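Local coordinates for DNA damage response protein Rtt109, putative (Neosartorya fumigata, PDB 5ZB9) that probably transfers the acetyl group of acetyl-CoA to lysine side chains of histones, histone H3 among them, at residues T24-S30 / N54-S60; F74-V78 / I115-L120; S92-T97 / Q145-S151; F139-Q143 / L160-I166. Residues are numbered along the deposited sequence.

Contact 1: residues T24-S30 / N54-S60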
loop_
_atom_site.group_PDB
_atom_site.type_symbol
_atom_site.label_atom_id
_atom_site.label_comp_id
_atom_site.label_asym_id
_atom_site.label_seq_id
_atom_site.Cartn_x
_atom_site.Cartn_y
_atom_site.Cartn_z
ATOM N N THR A 24 2.329 -8.225 20.489
ATOM C CA THR A 24 2.976 -6.965 20.826
ATOM C C THR A 24 3.228 -6.208 19.532
ATOM O O THR A 24 3.645 -6.804 18.540
ATOM C CB THR A 24 4.304 -7.187 21.578
ATOM O OG1 THR A 24 4.047 -7.905 22.791
ATOM C CG2 THR A 24 4.987 -5.865 21.899
ATOM N N ILE A 25 2.969 -4.903 19.532
ATOM C CA ILE A 25 3.170 -4.112 18.328
ATOM C C ILE A 25 4.169 -2.981 18.532
ATOM O O ILE A 25 4.230 -2.352 19.593
ATOM C CB ILE A 25 1.839 -3.519 17.810
ATOM C CG1 ILE A 25 1.185 -2.639 18.875
ATOM C CG2 ILE A 25 0.908 -4.624 17.402
ATOM C CD1 ILE A 25 0.063 -1.804 18.348
ATOM N N ARG A 26 4.965 -2.743 17.500
ATOM C CA ARG A 26 5.847 -1.595 17.470
ATOM C C ARG A 26 5.652 -0.899 16.130
ATOM O O ARG A 26 5.961 -1.434 15.064
ATOM C CB ARG A 26 7.305 -2.006 17.694
ATOM C CG ARG A 26 7.542 -2.591 19.087
ATOM C CD ARG A 26 8.968 -3.107 19.307
ATOM N NE ARG A 26 9.164 -3.539 20.690
ATOM C CZ ARG A 26 8.963 -4.780 21.127
ATOM N NH1 ARG A 26 8.572 -5.729 20.289
ATOM N NH2 ARG A 26 9.156 -5.075 22.404
ATOM N N HIS A 27 5.091 0.293 16.204
ATOM C CA HIS A 27 4.821 1.097 15.044
ATOM C C HIS A 27 5.811 2.258 15.039
ATOM O O HIS A 27 5.776 3.117 15.915
ATOM C CB HIS A 27 3.366 1.576 15.087
ATOM C CG HIS A 27 3.021 2.593 14.046
ATOM N ND1 HIS A 27 1.915 3.409 14.149
ATOM C CD2 HIS A 27 3.629 2.930 12.884
ATOM C CE1 HIS A 27 1.858 4.206 13.097
ATOM N NE2 HIS A 27 2.889 3.937 12.316
ATOM N N ILE A 28 6.724 2.278 14.079
ATOM C CA ILE A 28 7.629 3.408 14.009
ATOM C C ILE A 28 7.358 4.156 12.721
ATOM O O ILE A 28 6.951 3.567 11.727
ATOM C CB ILE A 28 9.116 2.981 14.107
ATOM C CG1 ILE A 28 9.528 2.128 12.917
ATOM C CG2 ILE A 28 9.377 2.215 15.412
ATOM C CD1 ILE A 28 10.989 1.766 12.945
ATOM N N SER A 29 7.545 5.467 12.750
ATOM C CA SER A 29 7.300 6.275 11.568
ATOM C C SER A 29 8.330 7.382 11.437
ATOM O O SER A 29 9.122 7.617 12.349
ATOM C CB SER A 29 5.887 6.868 11.598
ATOM O OG SER A 29 5.770 7.894 12.567
ATOM N N SER A 30 8.327 8.049 10.291
ATOM C CA SER A 30 9.188 9.206 10.086
ATOM C C SER A 30 8.313 10.408 9.761
ATOM O O SER A 30 7.178 10.250 9.319
ATOM C CB SER A 30 10.205 8.941 8.975
ATOM O OG SER A 30 9.552 8.702 7.741
ATOM N N ASN A 54 7.078 7.653 6.127
ATOM C CA ASN A 54 7.259 6.211 6.279
ATOM C C ASN A 54 6.573 5.662 7.518
ATOM O O ASN A 54 6.602 6.286 8.575
ATOM C CB ASN A 54 8.739 5.841 6.350
ATOM C CG ASN A 54 9.514 6.264 5.127
ATOM O OD1 ASN A 54 8.953 6.457 4.050
ATOM N ND2 ASN A 54 10.821 6.406 5.286
ATOM N N HIS A 55 5.966 4.487 7.383
ATOM C CA HIS A 55 5.388 3.770 8.513
ATOM C C HIS A 55 5.804 2.317 8.486
ATOM O O HIS A 55 5.750 1.670 7.440
ATOM C CB HIS A 55 3.866 3.841 8.502
ATOM C CG HIS A 55 3.323 5.212 8.728
ATOM N ND1 HIS A 55 3.020 5.691 9.983
ATOM C CD2 HIS A 55 3.016 6.203 7.860
ATOM C CE1 HIS A 55 2.552 6.922 9.879
ATOM N NE2 HIS A 55 2.537 7.256 8.600
ATOM N N PHE A 56 6.200 1.796 9.639
ATOM C CA PHE A 56 6.516 0.383 9.737
ATOM C C PHE A 56 5.924 -0.224 11.000
ATOM O O PHE A 56 6.093 0.301 12.094
ATOM C CB PHE A 56 8.022 0.161 9.711
ATOM C CG PHE A 56 8.409 -1.277 9.840
ATOM C CD1 PHE A 56 8.239 -2.147 8.779
ATOM C CD2 PHE A 56 8.929 -1.764 11.025
ATOM C CE1 PHE A 56 8.583 -3.474 8.898
ATOM C CE2 PHE A 56 9.275 -3.085 11.147
ATOM C CZ PHE A 56 9.101 -3.945 10.085
ATOM N N LEU A 57 5.219 -1.334 10.836
ATOM C CA LEU A 57 4.632 -2.032 11.960
ATOM C C LEU A 57 5.243 -3.412 12.080
ATOM O O LEU A 57 5.146 -4.218 11.152
ATOM C CB LEU A 57 3.110 -2.146 11.803
ATOM C CG LEU A 57 2.398 -3.078 12.793
ATOM C CD1 LEU A 57 2.477 -2.536 14.218
ATOM C CD2 LEU A 57 0.945 -3.310 12.389
ATOM N N ALA A 58 5.879 -3.677 13.216
ATOM C CA ALA A 58 6.338 -5.022 13.538
ATOM C C ALA A 58 5.424 -5.628 14.586
ATOM O O ALA A 58 5.074 -4.984 15.585
ATOM C CB ALA A 58 7.775 -5.008 14.022
ATOM N N VAL A 59 5.023 -6.868 14.350
ATOM C CA VAL A 59 4.133 -7.547 15.270
ATOM C C VAL A 59 4.826 -8.792 15.786
ATOM O O VAL A 59 5.365 -9.579 15.014
ATOM C CB VAL A 59 2.795 -7.921 14.607
ATOM C CG1 VAL A 59 1.862 -8.569 15.624
ATOM C CG2 VAL A 59 2.148 -6.684 13.985
ATOM N N SER A 60 4.827 -8.954 17.102
ATOM C CA SER A 60 5.490 -10.096 17.705
ATOM C C SER A 60 4.575 -10.786 18.697
ATOM O O SER A 60 3.553 -10.238 19.114
ATOM C CB SER A 60 6.795 -9.670 18.385
ATOM O OG SER A 60 6.567 -8.598 19.286
HETATM O O HOH W 1 6.663 -5.985 17.962
#
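Strands 24-30 and 54-60 are antiparallel neighbours in the central mixed sheet of the acetyltransferase domain, their axes 4.7 Å apart and their directions at 166°. At Asn54, the first residue of the segment, Asn54 O accepts from Ser30 N (3.0 Å), while Asn54 N reaches the side-chain oxygen Ser30 OG (3.1 Å) and not a carbonyl. His55 sits opposite Ser29 in a non-hydrogen-bonded pair, yet its ring leans diagonally across the strands, and His55 ND1 shares a hydrogen bond of 2.9 Å with His27 NE2. Phe56 pairs with Ile28 through two backbone bonds, Phe56 N to Ile28 O at 2.8 Å and Ile28 N to Phe56 O at 2.9 Å; its side chain joins Ile28, Arg26 and Ala58 on the face covered by helices 421-432 and 439-457. Leu57 turns to the other face with His27 and Ile25, its CD1 lying 3.8 Å from Ile25 CB. There His27 also meets the Phe119 ring edge-to-face. Ala58 and Arg26 form the next hydrogen-bonded pair, and Val59 packs beside Ile25. Ser60, last of the segment, lies opposite Thr24; its OG and the Arg26 guanidinium both turn to Glu70, the latter in a salt bridge. Between them one water donates to Ser60 OG (2.9 Å) and Ala58 O (3.0 Å) and accepts a weak bond from Arg26 NH1 (3.0 Å).

Contact 2: residues F74-V78 / I115-L120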
loop_
_atom_site.group_PDB
_atom_site.type_symbol
_atom_site.label_atom_id
_atom_site.label_comp_id
_atom_site.label_asym_id
_atom_site.label_seq_id
_atom_site.Cartn_x
_atom_site.Cartn_y
_atom_site.Cartn_z
ATOM N N PHE A 74 5.439 -10.799 11.962
ATOM C CA PHE A 74 4.949 -10.081 10.800
ATOM C C PHE A 74 5.511 -8.677 10.743
ATOM O O PHE A 74 5.673 -8.025 11.767
ATOM C CB PHE A 74 3.420 -10.033 10.816
ATOM C CG PHE A 74 2.813 -9.490 9.553
ATOM C CD1 PHE A 74 2.913 -10.195 8.357
ATOM C CD2 PHE A 74 2.122 -8.287 9.559
ATOM C CE1 PHE A 74 2.347 -9.702 7.182
ATOM C CE2 PHE A 74 1.549 -7.790 8.394
ATOM C CZ PHE A 74 1.663 -8.499 7.203
ATOM N N GLY A 75 5.813 -8.216 9.538
ATOM C CA GLY A 75 6.279 -6.859 9.346
ATOM C C GLY A 75 5.622 -6.240 8.127
ATOM O O GLY A 75 5.540 -6.870 7.067
ATOM N N ILE A 76 5.139 -5.012 8.266
ATOM C CA ILE A 76 4.536 -4.343 7.126
ATOM C C ILE A 76 4.966 -2.885 7.069
ATOM O O ILE A 76 4.850 -2.148 8.056
ATOM C CB ILE A 76 2.987 -4.460 7.152
ATOM C CG1 ILE A 76 2.368 -3.676 6.007
ATOM C CG2 ILE A 76 2.403 -4.023 8.500
ATOM C CD1 ILE A 76 0.903 -3.958 5.831
ATOM N N GLU A 77 5.510 -2.487 5.918
ATOM C CA GLU A 77 5.879 -1.095 5.706
ATOM C C GLU A 77 4.872 -0.428 4.791
ATOM O O GLU A 77 4.483 -0.983 3.767
ATOM C CB GLU A 77 7.282 -0.963 5.114
ATOM C CG GLU A 77 7.722 0.495 4.958
ATOM C CD GLU A 77 9.130 0.649 4.393
ATOM O OE1 GLU A 77 9.984 1.260 5.074
ATOM O OE2 GLU A 77 9.381 0.176 3.263
ATOM N N VAL A 78 4.448 0.768 5.175
ATOM C CA VAL A 78 3.503 1.532 4.381
ATOM C C VAL A 78 4.005 2.951 4.178
ATOM O O VAL A 78 4.362 3.617 5.142
ATOM C CB VAL A 78 2.133 1.592 5.048
ATOM C CG1 VAL A 78 1.161 2.312 4.150
ATOM C CG2 VAL A 78 1.635 0.188 5.387
ATOM N N ILE A 115 -4.386 -8.094 10.796
ATOM C CA ILE A 115 -3.415 -7.073 11.143
ATOM C C ILE A 115 -3.223 -6.072 10.002
ATOM O O ILE A 115 -3.311 -4.862 10.221
ATOM C CB ILE A 115 -2.061 -7.706 11.521
ATOM C CG1 ILE A 115 -2.203 -8.515 12.810
ATOM C CG2 ILE A 115 -0.994 -6.632 11.685
ATOM C CD1 ILE A 115 -0.972 -9.303 13.163
ATOM N N SER A 116 -2.976 -6.575 8.792
ATOM C CA SER A 116 -2.773 -5.725 7.616
ATOM C C SER A 116 -3.965 -4.802 7.350
ATOM O O SER A 116 -3.792 -3.634 7.024
ATOM C CB SER A 116 -2.520 -6.589 6.376
ATOM O OG SER A 116 -1.465 -7.505 6.596
ATOM N N ASN A 117 -5.164 -5.365 7.465
ATOM C CA ASN A 117 -6.431 -4.651 7.355
ATOM C C ASN A 117 -6.512 -3.519 8.389
ATOM O O ASN A 117 -6.804 -2.368 8.058
ATOM C CB ASN A 117 -7.574 -5.671 7.537
ATOM C CG ASN A 117 -8.963 -5.094 7.295
ATOM O OD1 ASN A 117 -9.214 -3.906 7.463
ATOM N ND2 ASN A 117 -9.883 -5.963 6.918
ATOM N N ALA A 118 -6.235 -3.855 9.644
ATOM C CA ALA A 118 -6.323 -2.901 10.740
ATOM C C ALA A 118 -5.317 -1.771 10.591
ATOM O O ALA A 118 -5.653 -0.612 10.805
ATOM C CB ALA A 118 -6.123 -3.615 12.075
ATOM N N PHE A 119 -4.085 -2.111 10.226
ATOM C CA PHE A 119 -3.034 -1.110 10.027
ATOM C C PHE A 119 -3.382 -0.134 8.891
ATOM O O PHE A 119 -3.279 1.082 9.059
ATOM C CB PHE A 119 -1.688 -1.798 9.759
ATOM C CG PHE A 119 -0.496 -0.879 9.851
ATOM C CD1 PHE A 119 -0.376 0.028 10.894
ATOM C CD2 PHE A 119 0.516 -0.939 8.900
ATOM C CE1 PHE A 119 0.731 0.872 10.978
ATOM C CE2 PHE A 119 1.619 -0.103 8.975
ATOM C CZ PHE A 119 1.727 0.805 10.014
ATOM N N LEU A 120 -3.805 -0.662 7.745
ATOM C CA LEU A 120 -4.236 0.183 6.629
ATOM C C LEU A 120 -5.448 1.039 7.004
ATOM O O LEU A 120 -5.463 2.242 6.746
ATOM C CB LEU A 120 -4.552 -0.672 5.404
ATOM C CG LEU A 120 -3.346 -1.341 4.733
ATOM C CD1 LEU A 120 -3.766 -2.226 3.575
ATOM C CD2 LEU A 120 -2.366 -0.282 4.249
#
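Phe119 reaches out from its helix and lays its ring against two branched side chains of the strand: Ile76 CG2 lies 3.6 Å from Phe119 CD2, and Val78 CG2 lies 3.6 Å from Phe119 CE2. Both contacts are oblique to the ring. The t rotamer of Phe119 carries the aromatic group across the space between helix 115-120 and strand 74-78, whose axes come no closer than 10.1 Å. At that spacing the backbones do not meet, no hydrogen bond links the two segments, and side chains alone fill the layer. The strand presents every second residue, so Phe74, Ile76 and Val78 point to the helix while Glu77 points away. The helix answers with Ile115 and Phe119, one turn apart, and with the flanking Ser116 and Leu120. Ile115 CG2 touches Phe74 CD2 at 4.1 Å, and Leu120 CD2 comes within 4.2 Å of Val78 CG2. Ser116 OG lies 3.3 Å from Phe74 CZ, but its hydrogen bond is spent on Leu112 O within its own helix. A crossing angle of -30° keeps helix and strand running in roughly the same direction, as in alpha/beta layer packing. Around this buried interface Leu57 of strand 50-61 meets Ile76, Ile115 and Phe119, helix 9-16 touches Ile115 and Phe119, and Trp168 of helix 162-177, a CoA-binding residue, borders Ser116.

Contact 3: residues S92-T97 / Q145-S151. With GOL (glycerol), chain B.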
loop_
_atom_site.group_PDB
_atom_site.type_symbol
_atom_site.label_atom_id
_atom_site.label_comp_id
_atom_site.label_asym_id
_atom_site.label_seq_id
_atom_site.Cartn_x
_atom_site.Cartn_y
_atom_site.Cartn_z
ATOM N N SER A 92 4.677 -0.993 0.804
ATOM C CA SER A 92 5.957 -1.235 0.158
ATOM C C SER A 92 6.526 -2.592 0.531
ATOM O O SER A 92 7.217 -3.215 -0.269
ATOM C CB SER A 92 6.956 -0.137 0.510
ATOM O OG SER A 92 7.090 -0.005 1.911
ATOM N N LYS A 93 6.219 -3.057 1.737
ATOM C CA LYS A 93 6.769 -4.315 2.245
ATOM C C LYS A 93 5.770 -5.029 3.143
ATOM O O LYS A 93 5.043 -4.396 3.912
ATOM C CB LYS A 93 8.067 -4.067 3.034
ATOM C CG LYS A 93 9.236 -3.548 2.217
ATOM C CD LYS A 93 10.325 -2.936 3.105
ATOM C CE LYS A 93 11.382 -2.245 2.249
ATOM N NZ LYS A 93 12.207 -1.274 3.016
ATOM N N ALA A 94 5.752 -6.350 3.061
ATOM C CA ALA A 94 4.932 -7.157 3.953
ATOM C C ALA A 94 5.451 -8.579 3.941
ATOM O O ALA A 94 5.396 -9.253 2.918
ATOM C CB ALA A 94 3.474 -7.116 3.546
ATOM N N ASP A 95 5.974 -9.029 5.075
ATOM C CA ASP A 95 6.505 -10.378 5.170
ATOM C C ASP A 95 6.167 -10.983 6.515
ATOM O O ASP A 95 5.882 -10.266 7.471
ATOM C CB ASP A 95 8.021 -10.381 4.958
ATOM C CG ASP A 95 8.512 -11.643 4.250
ATOM O OD1 ASP A 95 7.695 -12.567 4.025
ATOM O OD2 ASP A 95 9.720 -11.706 3.921
ATOM N N SER A 96 6.184 -12.308 6.580
ATOM C CA SER A 96 6.031 -13.015 7.844
ATOM C C SER A 96 7.330 -13.735 8.132
ATOM O O SER A 96 8.205 -13.797 7.275
ATOM C CB SER A 96 4.876 -14.004 7.792
ATOM O OG SER A 96 5.154 -15.012 6.841
ATOM N N THR A 97 7.463 -14.276 9.334
ATOM C CA THR A 97 8.691 -14.969 9.697
ATOM C C THR A 97 8.455 -16.469 9.722
ATOM O O THR A 97 9.371 -17.255 9.511
ATOM C CB THR A 97 9.218 -14.504 11.057
ATOM O OG1 THR A 97 8.184 -14.642 12.040
ATOM C CG2 THR A 97 9.648 -13.059 10.984
ATOM N N GLN A 145 10.998 -10.498 -0.485
ATOM C CA GLN A 145 10.775 -9.386 0.437
ATOM C C GLN A 145 12.024 -9.174 1.300
ATOM O O GLN A 145 12.624 -10.140 1.786
ATOM C CB GLN A 145 9.542 -9.643 1.320
ATOM C CG GLN A 145 8.211 -9.773 0.562
ATOM C CD GLN A 145 7.456 -8.445 0.402
ATOM O OE1 GLN A 145 7.896 -7.396 0.879
ATOM N NE2 GLN A 145 6.310 -8.493 -0.275
ATOM N N TYR A 146 12.430 -7.915 1.447
ATOM C CA TYR A 146 13.614 -7.551 2.222
ATOM C C TYR A 146 13.596 -8.141 3.628
ATOM O O TYR A 146 14.581 -8.714 4.097
ATOM C CB TYR A 146 13.730 -6.026 2.352
ATOM C CG TYR A 146 13.943 -5.259 1.064
ATOM C CD1 TYR A 146 15.178 -4.688 0.775
ATOM C CD2 TYR A 146 12.907 -5.080 0.153
ATOM C CE1 TYR A 146 15.382 -3.972 -0.394
ATOM C CE2 TYR A 146 13.099 -4.367 -1.020
ATOM C CZ TYR A 146 14.339 -3.815 -1.289
ATOM O OH TYR A 146 14.542 -3.106 -2.451
ATOM N N LEU A 147 12.439 -8.010 4.268
ATOM C CA LEU A 147 12.328 -7.932 5.718
ATOM C C LEU A 147 13.075 -8.967 6.539
ATOM O O LEU A 147 13.926 -8.603 7.340
ATOM C CB LEU A 147 10.854 -7.965 6.113
ATOM C CG LEU A 147 10.173 -6.613 5.941
ATOM C CD1 LEU A 147 8.801 -6.632 6.587
ATOM C CD2 LEU A 147 11.037 -5.503 6.523
ATOM N N PHE A 148 12.758 -10.240 6.368
ATOM C CA PHE A 148 13.249 -11.241 7.315
ATOM C C PHE A 148 14.099 -12.326 6.658
ATOM O O PHE A 148 13.587 -13.367 6.251
ATOM C CB PHE A 148 12.068 -11.868 8.055
ATOM C CG PHE A 148 11.157 -10.860 8.685
ATOM C CD1 PHE A 148 11.635 -9.991 9.657
ATOM C CD2 PHE A 148 9.824 -10.773 8.306
ATOM C CE1 PHE A 148 10.804 -9.055 10.246
ATOM C CE2 PHE A 148 8.985 -9.844 8.898
ATOM C CZ PHE A 148 9.480 -8.978 9.868
ATOM N N PRO A 149 15.413 -12.083 6.566
ATOM C CA PRO A 149 16.304 -13.028 5.888
ATOM C C PRO A 149 16.480 -14.326 6.664
ATOM O O PRO A 149 16.610 -14.336 7.891
ATOM C CB PRO A 149 17.627 -12.257 5.800
ATOM C CG PRO A 149 17.233 -10.821 5.950
ATOM C CD PRO A 149 16.129 -10.859 6.956
ATOM N N GLY A 150 16.474 -15.430 5.930
ATOM C CA GLY A 150 16.648 -16.730 6.535
ATOM C C GLY A 150 15.329 -17.338 6.960
ATOM O O GLY A 150 15.222 -18.560 7.102
ATOM N N SER A 151 14.320 -16.492 7.155
ATOM C CA SER A 151 12.997 -16.974 7.524
ATOM C C SER A 151 12.445 -17.880 6.427
ATOM O O SER A 151 11.548 -18.690 6.672
ATOM C CB SER A 151 12.040 -15.805 7.786
ATOM O OG SER A 151 11.831 -15.035 6.616
HETATM C C1 GOL B . 3.087 -5.828 -1.154
HETATM O O1 GOL B . 3.185 -7.002 -1.942
HETATM C C2 GOL B . 4.324 -4.946 -1.306
HETATM O O2 GOL B . 5.487 -5.731 -1.218
HETATM C C3 GOL B . 4.317 -4.269 -2.669
HETATM O O3 GOL B . 3.135 -3.517 -2.849
#
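A cation-pi contact marks the outer end of this interface: Lys93 NZ stands over the face of the Tyr146 ring, 4.9 Å from its centroid, although Tyr146 is poorly ordered and Lys93 also forms a salt bridge with Glu77. Lys93 lies in a classic beta bulge, where Ser92 and Lys93 both face Glu77. A single hydrogen bond joins the segments directly, from Ala94 N to Gln145 OE1 (3.2 Å). Gln145 NE2 donates instead to O2 of a glycerol probably from the crystallisation liquor (3.0 Å), and that hydroxyl in turn donates to Ser92 O (3.2 Å). Farther along, Thr97 CG2 sits over the Phe148 ring, 3.6 Å from its centroid, where the loop enters a type II turn from Phe148 to Ser151. Ala94 and Ser96 belong to the CoA-binding site, which holds no CoA here, and their side chains point away from the loop. The loop thus packs along the C-terminal end of strand 86-96, next to strand 71-82 and helix 421-432, with Phe148 touching Ile72 and Leu431.

Contact 4: residues F139-Q143 / L160-I166; sequences FARAQ and LDDRGLI
This is a strand-end to helix-start contact in the alpha/beta acetyltransferase domain: strand 133-140 runs out at Ala140, and the chain returns through an irregular connection to begin helix 162-177 beside it, with an aspartate N-cap. Residues 139-142 stay extended, Arg141 at phi/psi -167/146° and Ala142 at -70/133°. Residues 162-166 are helical, whereas Leu160 (-92/156°) and Asp161 (-83/-179°) are extended. In register, Ala140 CA lies 5.3 Å from Ile166 CA, and Arg141 CA 4.7 Å from Asp162 CA. Asp161, with chi1 p, caps the helix: its OD1 accepts from Gly164 N at 3.0 Å. Ala140 points toward the helix, its CB 3.8 Å from Ile166 CG1; Ala142 does likewise, its CB 4.1 Å from Leu165 CD1 and 3.6 Å from Leu160 O. Leu165 (chi1 -96°, chi2 t) brings CD1 to 3.4 Å from Ala142 N. Leu160 and Trp168 touch close by, the latter a CoA-binding residue. Asp162, chi1 m, ties both segments to the chain near Arg314: OD1 forms a salt bridge with Arg314, and Asp162 OD2 accepts the one hydrogen bond between the segments, from Ala142 N at 2.9 Å.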
loop_
_atom_site.group_PDB
_atom_site.type_symbol
_atom_site.label_atom_id
_atom_site.label_comp_id
_atom_site.label_asym_id
_atom_site.label_seq_id
_atom_site.Cartn_x
_atom_site.Cartn_y
_atom_site.Cartn_z
ATOM N N PHE A 139 1.180 -3.435 -5.138
ATOM C CA PHE A 139 1.281 -4.459 -6.168
ATOM C C PHE A 139 1.450 -5.801 -5.471
ATOM O O PHE A 139 2.080 -5.885 -4.425
ATOM C CB PHE A 139 2.423 -4.170 -7.158
ATOM C CG PHE A 139 3.801 -4.255 -6.565
ATOM C CD1 PHE A 139 4.434 -3.118 -6.080
ATOM C CD2 PHE A 139 4.488 -5.467 -6.525
ATOM C CE1 PHE A 139 5.723 -3.190 -5.545
ATOM C CE2 PHE A 139 5.776 -5.545 -5.988
ATOM C CZ PHE A 139 6.388 -4.409 -5.502
ATOM N N ALA A 140 0.860 -6.844 -6.035
ATOM C CA ALA A 140 0.874 -8.149 -5.391
ATOM C C ALA A 140 1.644 -9.153 -6.226
ATOM O O ALA A 140 1.302 -9.390 -7.382
ATOM C CB ALA A 140 -0.541 -8.643 -5.153
ATOM N N ARG A 141 2.686 -9.729 -5.633
ATOM C CA ARG A 141 3.458 -10.791 -6.270
ATOM C C ARG A 141 4.356 -11.465 -5.243
ATOM O O ARG A 141 4.833 -10.820 -4.311
ATOM C CB ARG A 141 4.295 -10.246 -7.427
ATOM C CG ARG A 141 5.445 -9.341 -7.011
ATOM C CD ARG A 141 6.130 -8.739 -8.234
ATOM N NE ARG A 141 6.670 -9.786 -9.089
ATOM C CZ ARG A 141 7.951 -10.134 -9.128
ATOM N NH1 ARG A 141 8.832 -9.497 -8.370
ATOM N NH2 ARG A 141 8.350 -11.111 -9.934
ATOM N N ALA A 142 4.562 -12.768 -5.398
ATOM C CA ALA A 142 5.517 -13.492 -4.560
ATOM C C ALA A 142 6.934 -13.061 -4.910
ATOM O O ALA A 142 7.285 -12.983 -6.085
ATOM C CB ALA A 142 5.356 -14.988 -4.736
ATOM N N GLN A 143 7.748 -12.770 -3.902
ATOM C CA GLN A 143 9.085 -12.253 -4.181
ATOM C C GLN A 143 9.999 -12.326 -2.990
ATOM O O GLN A 143 9.609 -12.798 -1.925
ATOM C CB GLN A 143 9.013 -10.803 -4.648
ATOM C CG GLN A 143 8.630 -9.844 -3.560
ATOM C CD GLN A 143 8.311 -8.466 -4.106
ATOM O OE1 GLN A 143 7.369 -7.806 -3.649
ATOM N NE2 GLN A 143 9.095 -8.022 -5.092
ATOM N N LEU A 160 2.522 -17.865 -0.194
ATOM C CA LEU A 160 1.573 -17.998 -1.287
ATOM C C LEU A 160 2.247 -17.731 -2.635
ATOM O O LEU A 160 3.259 -17.035 -2.694
ATOM C CB LEU A 160 0.411 -17.028 -1.079
ATOM C CG LEU A 160 -0.364 -17.177 0.226
ATOM C CD1 LEU A 160 -1.328 -16.022 0.395
ATOM C CD2 LEU A 160 -1.101 -18.501 0.226
ATOM N N ASP A 161 1.691 -18.276 -3.716
ATOM C CA ASP A 161 2.159 -17.905 -5.048
ATOM C C ASP A 161 1.473 -16.599 -5.501
ATOM O O ASP A 161 0.692 -16.008 -4.746
ATOM C CB ASP A 161 1.942 -19.052 -6.052
ATOM C CG ASP A 161 0.470 -19.362 -6.324
ATOM O OD1 ASP A 161 -0.433 -18.779 -5.682
ATOM O OD2 ASP A 161 0.219 -20.219 -7.203
ATOM N N ASP A 162 1.781 -16.139 -6.707
ATOM C CA ASP A 162 1.234 -14.874 -7.200
ATOM C C ASP A 162 -0.296 -14.810 -7.136
ATOM O O ASP A 162 -0.852 -13.835 -6.632
ATOM C CB ASP A 162 1.688 -14.606 -8.640
ATOM C CG ASP A 162 3.186 -14.555 -8.773
ATOM O OD1 ASP A 162 3.700 -15.015 -9.812
ATOM O OD2 ASP A 162 3.848 -14.057 -7.839
ATOM N N ARG A 163 -0.974 -15.836 -7.640
ATOM C CA ARG A 163 -2.432 -15.815 -7.664
ATOM C C ARG A 163 -2.998 -15.778 -6.252
ATOM O O ARG A 163 -3.970 -15.081 -5.991
ATOM C CB ARG A 163 -2.986 -17.020 -8.431
ATOM C CG ARG A 163 -2.780 -16.928 -9.929
ATOM C CD ARG A 163 -3.271 -18.170 -10.662
ATOM N NE ARG A 163 -2.835 -18.160 -12.056
ATOM C CZ ARG A 163 -3.581 -17.729 -13.072
ATOM N NH1 ARG A 163 -4.817 -17.285 -12.846
ATOM N NH2 ARG A 163 -3.099 -17.753 -14.317
ATOM N N GLY A 164 -2.385 -16.522 -5.340
ATOM C CA GLY A 164 -2.825 -16.526 -3.959
ATOM C C GLY A 164 -2.626 -15.185 -3.284
ATOM O O GLY A 164 -3.470 -14.751 -2.490
ATOM N N LEU A 165 -1.513 -14.523 -3.594
ATOM C CA LEU A 165 -1.221 -13.217 -3.009
ATOM C C LEU A 165 -2.183 -12.137 -3.502
ATOM O O LEU A 165 -2.624 -11.287 -2.724
ATOM C CB LEU A 165 0.213 -12.804 -3.308
ATOM C CG LEU A 165 1.172 -13.142 -2.176
ATOM C CD1 LEU A 165 2.612 -12.899 -2.596
ATOM C CD2 LEU A 165 0.817 -12.340 -0.934
ATOM N N ILE A 166 -2.506 -12.172 -4.790
ATOM C CA ILE A 166 -3.475 -11.235 -5.337
ATOM C C ILE A 166 -4.848 -11.407 -4.662
ATOM O O ILE A 166 -5.466 -10.421 -4.260
ATOM C CB ILE A 166 -3.595 -11.386 -6.867
ATOM C CG1 ILE A 166 -2.257 -11.055 -7.532
ATOM C CG2 ILE A 166 -4.688 -10.475 -7.422
ATOM C CD1 ILE A 166 -2.151 -11.527 -8.980
#

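In the fold
From the N terminus, contact 1 closes first, bringing strand 50-61 back against strand 22-35 before contact 2 opens. Strand 71-82 then continues the sheet: its Phe74 and Val78 backbones bond to Val59 and His55 of contact 1. Contact 2 closes when helix 111-127 packs onto that strand, but strand 86-96, where contact 3 begins, comes in between along the chain, so contacts 2 and 3 cross. Contacts 3 and 4 cross as well, since the chain passes strand 133-140 before the 145-151 loop and reaches helix 162-177 after it. Contacts 1 and 4 do not touch, their centres about 23 Å apart, yet both reach the same sheet; CoA-binding residues lie in or beside contacts 2, 3 and 4.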